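Local coordinates for protein glucanase (PDB 5GXX) that probably hydrolyses internal beta-1,4-glucosidic bonds of cellulose as a family 9 endoglucanase of the cellulosome, its catalytic domain being joined to a cellulose-binding-type module, at residues A451-A456 / F571-L576; L481-Y486 / L552-A557; M487-V492 / N526-K531. The protein carries 1 engineered substitution. All blocks are in the same frame, centred on the assembly; numbering follows the deposited sequence.

Contact 1 of 3, residues A451-A456 / F571-L576; sequences AAINQA and FSYQGL
Tyr-573 meets Ile-453 with the two side chains at about a right angle. CD1 of Ile-453 comes in obliquely to the ring, 3.6 Å from Tyr-573 CZ, and it lies 3.4 Å from the phenolic OH of the same tyrosine. CG1 of Ile-453 touches the ring beside it, 3.7 Å from Tyr-573 CE1. The tyrosine reaches this far because its CG is turned away from the backbone N (chi1 -151°), which carries the ring to the strand although its CB is not directed at it. At its far end the hydroxyl also meets the methyl of Ala-456, with OH of Tyr-573 3.9 Å from CB of Ala-456.

From Tyr-573 the chain makes a type II beta turn, closed by Leu-576 N donating to Tyr-573 O, with Gly-575 at positive phi. The turn belongs to the loop between strands 549-557 and 581-583 and packs on strand 447-456 of the cellulose-binding-type beta-sandwich; the backbone of Ile-453 is also hydrogen-bonded to that of Thr-577.

Leu-576, the last residue of the turn, has its CB directed toward the strand. This CB rests 3.9 Å from CG1 of Ile-453, while the carbonyl O of Leu-576 lies 3.4 Å from Ile-453 CD1. Farther out, the CD2 branch of Leu-576 reaches CB of Ala-451 at 3.9 Å; its side chain also touches Ile-463 of the adjoining strand.

Contact 2 of 3, residues L481-Y486 / L552-A557; sequences LSYNYY and LQFRIA
Phe-554 points the edge of its ring at the face of Tyr-485, a T-shaped pair with centroids 5.6 Å apart and planes at 75°. The contact is part of the hydrophobic core of a beta-sandwich, the jelly-roll type of architecture familiar from cellulose-binding modules of this kind: strand 481-488 belongs to one sheet and strand 549-557 to the other. The short segments run 11.1 Å apart with their directions 31° from parallel, a spacing at which side chains alone bridge the gap.

CE1 of Phe-554 stands over the rim of the tyrosine face, and CZ of Phe-554 approaches Tyr-485 CD2 to 3.9 Å. Ile-556 meets the same tyrosine through its CD1 methyl, which comes in obliquely, 3.7 Å from Tyr-485 CD1. Next to CZ on the same rim, Phe-554 is met by Tyr-483, which slides past in the opposite direction and brings its hydroxyl to 4.0 Å from Phe-554 CE2. That OH of Tyr-483 also lies against the CD2 branch of Leu-552, at 3.9 Å.

The two tyrosines leave their strand differently: Tyr-483 has CG between the backbone N and the carbonyl carbon (chi1 62°), whereas in Tyr-485 CG lies opposite the N, a setting in which the ring turns a face to the edge of Phe-554. Ile-463 of strand 460-469 packs on both Tyr-485 and Phe-554. Turned to the other side of its sheet, Asn-484 gives an almost linear hydrogen bond, in its own amide plane, from ND2 to the OH of Tyr-486, 3.1 Å long.

Contact 3 of 3, residues M487-V492 / N526-K531; sequences MDLTEV and NIYYIK. With CA (calcium ion), chain D.
Met-487 and Tyr-528 form an antiparallel hydrogen-bonded pair, Met-487 N giving to Tyr-528 O at 2.8 Å and Tyr-528 N to Met-487 O at 2.9 Å, and two residues on, past the non-hydrogen-bonded pair of Asp-488 and Ile-527, Leu-489 N bonds to Asn-526 O. On the face carrying Met-487 and Tyr-528, Leu-489 sets its CD1 methyl over the tyrosine ring, 4.0 Å from the centroid of Tyr-528, as a CH-pi contact. Met-487 bends at its sulfur, and its CE turns back toward the backbone of Tyr-529.

On the opposite face, that of Asp-488 and Ile-527, CD1 of Ile-527 packs against the Asp-488 carboxylate, whose OD1 takes two bonds from Thr-490. The backbone N of Thr-490 donates nearly along the C-O axis, forming an Asx turn, while its OG1 donates to the syn lone pair of Asp-488 OD1 at 2.6 Å. That hydroxyl is in turn an acceptor for ND2 of Asn-526, 2.7 Å from Thr-490 OG1 and close to the amide plane.

This turn takes the chain from the end of strand 481-488, the central strand of its sheet in the cellulose-binding-type module, into helix 490-494, with Leu-489 at its N-cap position, and supplies three of the seven ligand atoms of a calcium site. Asp-488 gives its backbone O to the calcium ion at 2.3 Å, which leaves its carboxylate to Thr-490. Glu-491 curls back (chi2 -85°) to hold the metal with both oxygens, unequally: OE2 lies 2.3 Å from the calcium ion and OE1 2.8 Å. A water and Asp-566, Asn-569 and Asp-570 complete the shell.

Strand 447-456 enters the module first and supplies one side of contact 1, whose other side, 571-576, arrives more than a hundred residues later; contact 1 therefore closes the widest loop. Within it, contact 2 spans from strand 481-488 to strand 549-557, joining the two sheets. Contact 3, which pairs the end of strand 481-488 and the turn after it with strand 527-534, lies within the span of contact 2, so all three nest without crossing. Contacts 2 and 3 are joined by the backbone hydrogen bond of Tyr-485 N to Ile-530 O, between neighbouring strands of one sheet. Contacts 1 and 2 meet where Ser-572 OG bonds to Tyr-486 N, close to the calcium-binding segment around Asp-570.

Contact 1 of 3, residues A451-A456 / F571-L576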
loop_
_atom_site.group_PDB
_atom_site.type_symbol
_atom_site.label_atom_id
_atom_site.label_comp_id
_atom_site.label_asym_id
_atom_site.label_seq_id
_atom_site.Cartn_x
_atom_site.Cartn_y
_atom_site.Cartn_z
ATOM N N ALA A 451 -22.765 2.350 0.141
ATOM C CA ALA A 451 -22.499 3.065 1.392
ATOM C C ALA A 451 -22.580 2.159 2.608
ATOM O O ALA A 451 -23.170 1.087 2.552
ATOM C CB ALA A 451 -23.455 4.239 1.543
ATOM N N ALA A 452 -21.943 2.588 3.696
ATOM C CA ALA A 452 -21.966 1.889 4.970
ATOM C C ALA A 452 -21.861 2.937 6.066
ATOM O O ALA A 452 -21.310 4.031 5.873
ATOM C CB ALA A 452 -20.821 0.887 5.080
ATOM N N ILE A 453 -22.431 2.595 7.218
ATOM C CA ILE A 453 -22.191 3.374 8.425
ATOM C C ILE A 453 -20.756 3.086 8.849
ATOM O O ILE A 453 -20.406 1.948 9.186
ATOM C CB ILE A 453 -23.178 3.010 9.539
ATOM C CG1 ILE A 453 -24.604 3.293 9.075
ATOM C CG2 ILE A 453 -22.836 3.790 10.806
ATOM C CD1 ILE A 453 -25.656 2.448 9.774
ATOM N N ASN A 454 -19.907 4.105 8.771
ATOM C CA ASN A 454 -18.507 3.930 9.127
ATOM C C ASN A 454 -18.313 4.058 10.641
ATOM O O ASN A 454 -17.458 3.395 11.235
ATOM C CB ASN A 454 -17.628 4.907 8.346
ATOM C CG ASN A 454 -16.187 4.445 8.247
ATOM O OD1 ASN A 454 -15.898 3.365 7.735
ATOM N ND2 ASN A 454 -15.275 5.266 8.744
ATOM N N GLN A 455 -19.124 4.912 11.253
ATOM C CA GLN A 455 -19.167 5.068 12.702
ATOM C C GLN A 455 -20.438 5.826 13.043
ATOM O O GLN A 455 -20.775 6.818 12.395
ATOM C CB GLN A 455 -17.965 5.863 13.212
ATOM C CG GLN A 455 -17.760 5.753 14.718
ATOM C CD GLN A 455 -16.571 6.558 15.222
ATOM O OE1 GLN A 455 -15.680 6.932 14.451
ATOM N NE2 GLN A 455 -16.549 6.823 16.525
ATOM N N ALA A 456 -21.133 5.359 14.075
ATOM C CA ALA A 456 -22.307 6.049 14.594
ATOM C C ALA A 456 -21.953 6.526 15.997
ATOM O O ALA A 456 -21.201 5.869 16.710
ATOM C CB ALA A 456 -23.501 5.110 14.628
ATOM N N PHE A 571 -33.360 10.360 5.406
ATOM C CA PHE A 571 -33.693 9.654 4.164
ATOM C C PHE A 571 -32.546 8.772 3.664
ATOM O O PHE A 571 -32.749 7.623 3.277
ATOM C CB PHE A 571 -34.122 10.652 3.085
ATOM C CG PHE A 571 -34.443 10.023 1.744
ATOM C CD1 PHE A 571 -33.449 9.835 0.793
ATOM C CD2 PHE A 571 -35.745 9.643 1.433
ATOM C CE1 PHE A 571 -33.748 9.272 -0.444
ATOM C CE2 PHE A 571 -36.055 9.075 0.206
ATOM C CZ PHE A 571 -35.053 8.888 -0.735
ATOM N N SER A 572 -31.319 9.286 3.704
ATOM C CA SER A 572 -30.200 8.528 3.163
ATOM C C SER A 572 -29.575 7.497 4.097
ATOM O O SER A 572 -28.738 6.712 3.669
ATOM C CB SER A 572 -29.148 9.484 2.615
ATOM O OG SER A 572 -29.722 10.231 1.568
ATOM N N TYR A 573 -29.991 7.486 5.360
ATOM C CA TYR A 573 -29.552 6.469 6.311
ATOM C C TYR A 573 -30.316 5.155 6.184
ATOM O O TYR A 573 -29.874 4.126 6.702
ATOM C CB TYR A 573 -29.745 7.012 7.728
ATOM C CG TYR A 573 -28.801 6.478 8.784
ATOM C CD1 TYR A 573 -27.436 6.763 8.735
ATOM C CD2 TYR A 573 -29.282 5.734 9.860
ATOM C CE1 TYR A 573 -26.579 6.313 9.740
ATOM C CE2 TYR A 573 -28.434 5.278 10.855
ATOM C CZ TYR A 573 -27.085 5.572 10.795
ATOM O OH TYR A 573 -26.245 5.116 11.793
ATOM N N GLN A 574 -31.456 5.185 5.499
ATOM C CA GLN A 574 -32.344 4.025 5.462
ATOM C C GLN A 574 -31.631 2.795 4.940
ATOM O O GLN A 574 -31.024 2.840 3.869
ATOM C CB GLN A 574 -33.544 4.272 4.551
ATOM C CG GLN A 574 -34.397 5.465 4.893
ATOM C CD GLN A 574 -35.527 5.631 3.893
ATOM O OE1 GLN A 574 -35.503 6.536 3.056
ATOM N NE2 GLN A 574 -36.519 4.742 3.965
ATOM N N GLY A 575 -31.712 1.703 5.695
ATOM C CA GLY A 575 -31.183 0.419 5.251
ATOM C C GLY A 575 -29.679 0.250 5.347
ATOM O O GLY A 575 -29.177 -0.855 5.120
ATOM N N LEU A 576 -28.952 1.308 5.708
ATOM C CA LEU A 576 -27.491 1.216 5.792
ATOM C C LEU A 576 -27.064 0.302 6.930
ATOM O O LEU A 576 -27.668 0.300 8.005
ATOM C CB LEU A 576 -26.813 2.583 5.956
ATOM C CG LEU A 576 -26.930 3.582 4.802
ATOM C CD1 LEU A 576 -26.068 4.806 5.084
ATOM C CD2 LEU A 576 -26.536 2.939 3.476
#

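Contact 2 of 3, residues L481-Y486 / L552-A557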
loop_
_atom_site.group_PDB
_atom_site.type_symbol
_atom_site.label_atom_id
_atom_site.label_comp_id
_atom_site.label_asym_id
_atom_site.label_seq_id
_atom_site.Cartn_x
_atom_site.Cartn_y
_atom_site.Cartn_z
ATOM N N LEU A 481 -20.383 14.216 -12.220
ATOM C CA LEU A 481 -21.021 13.257 -11.318
ATOM C C LEU A 481 -21.185 13.869 -9.939
ATOM O O LEU A 481 -20.272 14.531 -9.443
ATOM C CB LEU A 481 -20.183 11.983 -11.184
ATOM C CG LEU A 481 -20.341 10.962 -12.310
ATOM C CD1 LEU A 481 -19.380 9.816 -12.002
ATOM C CD2 LEU A 481 -21.776 10.471 -12.456
ATOM N N SER A 482 -22.324 13.602 -9.307
ATOM C CA SER A 482 -22.537 13.965 -7.903
ATOM C C SER A 482 -23.526 13.008 -7.258
ATOM O O SER A 482 -24.255 12.271 -7.932
ATOM C CB SER A 482 -23.006 15.415 -7.719
ATOM O OG SER A 482 -24.313 15.610 -8.243
ATOM N N TYR A 483 -23.538 13.006 -5.934
ATOM C CA TYR A 483 -24.595 12.314 -5.227
ATOM C C TYR A 483 -24.994 13.105 -3.989
ATOM O O TYR A 483 -24.219 13.933 -3.489
ATOM C CB TYR A 483 -24.203 10.871 -4.885
ATOM C CG TYR A 483 -23.009 10.712 -3.959
ATOM C CD1 TYR A 483 -23.169 10.811 -2.579
ATOM C CD2 TYR A 483 -21.739 10.441 -4.459
ATOM C CE1 TYR A 483 -22.102 10.632 -1.724
ATOM C CE2 TYR A 483 -20.655 10.247 -3.605
ATOM C CZ TYR A 483 -20.851 10.357 -2.241
ATOM O OH TYR A 483 -19.791 10.193 -1.375
ATOM N N ASN A 484 -26.197 12.840 -3.495
ATOM C CA ASN A 484 -26.725 13.575 -2.349
ATOM C C ASN A 484 -26.966 12.682 -1.134
ATOM O O ASN A 484 -27.373 11.520 -1.276
ATOM C CB ASN A 484 -28.036 14.264 -2.738
ATOM C CG ASN A 484 -27.865 15.325 -3.811
ATOM O OD1 ASN A 484 -26.761 15.772 -4.118
ATOM N ND2 ASN A 484 -28.992 15.766 -4.374
ATOM N N TYR A 485 -26.688 13.233 0.053
ATOM C CA TYR A 485 -26.996 12.572 1.317
ATOM C C TYR A 485 -28.034 13.423 2.057
ATOM O O TYR A 485 -27.741 14.545 2.468
ATOM C CB TYR A 485 -25.736 12.409 2.195
ATOM C CG TYR A 485 -26.014 11.614 3.456
ATOM C CD1 TYR A 485 -26.437 12.251 4.626
ATOM C CD2 TYR A 485 -25.870 10.224 3.473
ATOM C CE1 TYR A 485 -26.728 11.511 5.776
ATOM C CE2 TYR A 485 -26.145 9.489 4.619
ATOM C CZ TYR A 485 -26.575 10.137 5.761
ATOM O OH TYR A 485 -26.838 9.347 6.861
ATOM N N TYR A 486 -29.243 12.884 2.209
ATOM C CA TYR A 486 -30.373 13.605 2.778
ATOM C C TYR A 486 -30.632 13.262 4.239
ATOM O O TYR A 486 -30.599 12.092 4.632
ATOM C CB TYR A 486 -31.659 13.289 2.003
ATOM C CG TYR A 486 -31.651 13.646 0.541
ATOM C CD1 TYR A 486 -32.003 14.925 0.113
ATOM C CD2 TYR A 486 -31.332 12.692 -0.415
ATOM C CE1 TYR A 486 -32.017 15.258 -1.236
ATOM C CE2 TYR A 486 -31.349 13.018 -1.763
ATOM C CZ TYR A 486 -31.687 14.299 -2.163
ATOM O OH TYR A 486 -31.697 14.603 -3.507
ATOM N N LEU A 552 -15.138 8.104 -0.380
ATOM C CA LEU A 552 -15.099 9.243 0.535
ATOM C C LEU A 552 -15.660 8.793 1.887
ATOM O O LEU A 552 -16.639 8.037 1.937
ATOM C CB LEU A 552 -15.971 10.371 -0.034
ATOM C CG LEU A 552 -16.028 11.681 0.764
ATOM C CD1 LEU A 552 -14.696 12.383 0.781
ATOM C CD2 LEU A 552 -17.074 12.607 0.149
ATOM N N GLN A 553 -15.049 9.254 2.978
ATOM C CA GLN A 553 -15.614 9.067 4.313
ATOM C C GLN A 553 -15.933 10.458 4.815
ATOM O O GLN A 553 -15.045 11.299 4.947
ATOM C CB GLN A 553 -14.649 8.340 5.257
ATOM C CG GLN A 553 -14.477 6.862 4.909
ATOM C CD GLN A 553 -13.269 6.224 5.553
ATOM O OE1 GLN A 553 -12.877 6.585 6.664
ATOM N NE2 GLN A 553 -12.684 5.247 4.864
ATOM N N PHE A 554 -17.212 10.717 5.056
ATOM C CA PHE A 554 -17.604 12.027 5.557
ATOM C C PHE A 554 -18.368 11.881 6.857
ATOM O O PHE A 554 -19.032 10.868 7.094
ATOM C CB PHE A 554 -18.385 12.826 4.507
ATOM C CG PHE A 554 -19.653 12.166 4.027
ATOM C CD1 PHE A 554 -20.854 12.378 4.682
ATOM C CD2 PHE A 554 -19.650 11.371 2.887
ATOM C CE1 PHE A 554 -22.032 11.806 4.226
ATOM C CE2 PHE A 554 -20.820 10.780 2.424
ATOM C CZ PHE A 554 -22.016 10.996 3.088
ATOM N N ARG A 555 -18.218 12.895 7.701
ATOM C CA ARG A 555 -18.887 12.936 8.994
ATOM C C ARG A 555 -19.764 14.181 9.065
ATOM O O ARG A 555 -19.333 15.273 8.674
ATOM C CB ARG A 555 -17.827 12.964 10.102
ATOM C CG ARG A 555 -18.387 12.960 11.520
ATOM C CD ARG A 555 -17.287 13.068 12.589
ATOM N NE ARG A 555 -16.412 11.901 12.554
ATOM C CZ ARG A 555 -15.563 11.561 13.523
ATOM N NH1 ARG A 555 -15.481 12.286 14.626
ATOM N NH2 ARG A 555 -14.813 10.473 13.389
ATOM N N ILE A 556 -20.990 14.002 9.555
ATOM C CA ILE A 556 -21.914 15.104 9.813
ATOM C C ILE A 556 -22.186 15.061 11.315
ATOM O O ILE A 556 -22.678 14.061 11.825
ATOM C CB ILE A 556 -23.193 14.930 8.970
ATOM C CG1 ILE A 556 -22.836 14.807 7.482
ATOM C CG2 ILE A 556 -24.172 16.082 9.219
ATOM C CD1 ILE A 556 -23.888 14.098 6.632
ATOM N N ALA A 557 -21.815 16.122 12.027
ATOM C CA ALA A 557 -21.734 16.063 13.492
ATOM C C ALA A 557 -22.412 17.249 14.166
ATOM O O ALA A 557 -22.178 18.398 13.803
ATOM C CB ALA A 557 -20.280 15.982 13.951
#

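Contact 3 of 3, residues M487-V492 / N526-K531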
loop_
_atom_site.group_PDB
_atom_site.type_symbol
_atom_site.label_atom_id
_atom_site.label_comp_id
_atom_site.label_asym_id
_atom_site.label_seq_id
_atom_site.Cartn_x
_atom_site.Cartn_y
_atom_site.Cartn_z
ATOM N N MET A 487 -30.949 14.302 5.003
ATOM C CA MET A 487 -31.203 14.205 6.436
ATOM C C MET A 487 -32.496 14.922 6.803
ATOM O O MET A 487 -32.894 15.869 6.127
ATOM C CB MET A 487 -30.076 14.900 7.201
ATOM C CG MET A 487 -28.700 14.369 6.889
ATOM S SD MET A 487 -27.458 15.585 7.367
ATOM C CE MET A 487 -27.329 16.587 5.879
ATOM N N ASP A 488 -33.101 14.490 7.906
ATOM C CA ASP A 488 -34.196 15.213 8.537
ATOM C C ASP A 488 -33.611 15.851 9.797
ATOM O O ASP A 488 -33.118 15.152 10.679
ATOM C CB ASP A 488 -35.338 14.248 8.873
ATOM C CG ASP A 488 -36.566 14.948 9.433
ATOM O OD1 ASP A 488 -36.430 16.051 9.996
ATOM O OD2 ASP A 488 -37.676 14.389 9.299
ATOM N N LEU A 489 -33.648 17.178 9.852
ATOM C CA LEU A 489 -33.045 17.912 10.963
ATOM C C LEU A 489 -34.076 18.384 11.981
ATOM O O LEU A 489 -33.789 19.278 12.783
ATOM C CB LEU A 489 -32.214 19.089 10.439
ATOM C CG LEU A 489 -31.008 18.757 9.541
ATOM C CD1 LEU A 489 -30.208 20.023 9.277
ATOM C CD2 LEU A 489 -30.115 17.675 10.125
ATOM N N THR A 490 -35.250 17.755 11.982
ATOM C CA THR A 490 -36.310 18.092 12.940
ATOM C C THR A 490 -35.816 18.064 14.386
ATOM O O THR A 490 -36.098 18.993 15.141
ATOM C CB THR A 490 -37.545 17.171 12.819
ATOM O OG1 THR A 490 -38.130 17.335 11.524
ATOM C CG2 THR A 490 -38.610 17.528 13.858
ATOM N N GLU A 491 -35.095 17.007 14.756
ATOM C CA GLU A 491 -34.608 16.836 16.128
ATOM C C GLU A 491 -33.547 17.858 16.536
ATOM O O GLU A 491 -33.344 18.108 17.728
ATOM C CB GLU A 491 -34.090 15.411 16.353
ATOM C CG GLU A 491 -32.719 15.108 15.748
ATOM C CD GLU A 491 -32.764 14.680 14.289
ATOM O OE1 GLU A 491 -33.867 14.605 13.704
ATOM O OE2 GLU A 491 -31.673 14.404 13.740
ATOM N N VAL A 492 -32.878 18.443 15.547
ATOM C CA VAL A 492 -31.864 19.462 15.781
ATOM C C VAL A 492 -32.574 20.728 16.239
ATOM O O VAL A 492 -32.235 21.306 17.272
ATOM C CB VAL A 492 -31.047 19.739 14.503
ATOM C CG1 VAL A 492 -30.065 20.881 14.715
ATOM C CG2 VAL A 492 -30.322 18.480 14.060
ATOM N N ASN A 526 -38.176 20.235 7.013
ATOM C CA ASN A 526 -36.958 20.005 7.790
ATOM C C ASN A 526 -35.939 19.106 7.083
ATOM O O ASN A 526 -35.018 18.590 7.727
ATOM C CB ASN A 526 -37.289 19.465 9.187
ATOM C CG ASN A 526 -37.998 20.486 10.069
ATOM O OD1 ASN A 526 -37.950 21.692 9.826
ATOM N ND2 ASN A 526 -38.655 19.996 11.114
ATOM N N ILE A 527 -36.102 18.923 5.771
ATOM C CA ILE A 527 -35.210 18.060 4.988
ATOM C C ILE A 527 -34.057 18.853 4.389
ATOM O O ILE A 527 -34.254 19.863 3.708
ATOM C CB ILE A 527 -35.926 17.298 3.841
ATOM C CG1 ILE A 527 -37.206 16.601 4.325
ATOM C CG2 ILE A 527 -34.958 16.315 3.170
ATOM C CD1 ILE A 527 -37.049 15.711 5.545
ATOM N N TYR A 528 -32.846 18.380 4.659
ATOM C CA TYR A 528 -31.638 19.049 4.201
ATOM C C TYR A 528 -30.715 18.017 3.557
ATOM O O TYR A 528 -30.912 16.810 3.737
ATOM C CB TYR A 528 -30.930 19.726 5.383
ATOM C CG TYR A 528 -31.651 20.931 5.949
ATOM C CD1 TYR A 528 -32.769 20.788 6.763
ATOM C CD2 TYR A 528 -31.190 22.211 5.680
ATOM C CE1 TYR A 528 -33.429 21.908 7.277
ATOM C CE2 TYR A 528 -31.830 23.334 6.191
ATOM C CZ TYR A 528 -32.946 23.171 6.986
ATOM O OH TYR A 528 -33.569 24.291 7.479
ATOM N N TYR A 529 -29.716 18.478 2.809
ATOM C CA TYR A 529 -28.761 17.543 2.209
ATOM C C TYR A 529 -27.386 18.161 1.996
ATOM O O TYR A 529 -27.224 19.385 1.951
ATOM C CB TYR A 529 -29.286 16.995 0.867
ATOM C CG TYR A 529 -29.375 18.027 -0.233
ATOM C CD1 TYR A 529 -30.420 18.951 -0.266
ATOM C CD2 TYR A 529 -28.406 18.108 -1.224
ATOM C CE1 TYR A 529 -30.502 19.919 -1.264
ATOM C CE2 TYR A 529 -28.488 19.055 -2.239
ATOM C CZ TYR A 529 -29.530 19.958 -2.251
ATOM O OH TYR A 529 -29.588 20.897 -3.256
ATOM N N ILE A 530 -26.406 17.283 1.823
ATOM C CA ILE A 530 -25.129 17.680 1.245
ATOM C C ILE A 530 -25.017 16.967 -0.092
ATOM O O ILE A 530 -25.561 15.867 -0.279
ATOM C CB ILE A 530 -23.908 17.381 2.153
ATOM C CG1 ILE A 530 -23.792 15.887 2.481
ATOM C CG2 ILE A 530 -23.980 18.257 3.402
ATOM C CD1 ILE A 530 -22.487 15.480 3.191
ATOM N N LYS A 531 -24.363 17.650 -1.020
ATOM C CA LYS A 531 -24.041 17.071 -2.310
ATOM C C LYS A 531 -22.532 16.875 -2.323
ATOM O O LYS A 531 -21.782 17.794 -1.990
ATOM C CB LYS A 531 -24.424 18.020 -3.446
ATOM C CG LYS A 531 -23.997 17.491 -4.816
ATOM C CD LYS A 531 -24.455 18.410 -5.941
ATOM C CE LYS A 531 -25.948 18.285 -6.228
ATOM N NZ LYS A 531 -26.361 16.879 -6.530
HETATM CA CA CA D . -32.286 13.297 11.794
HETATM O O HOH W 1 -29.979 13.789 11.465
#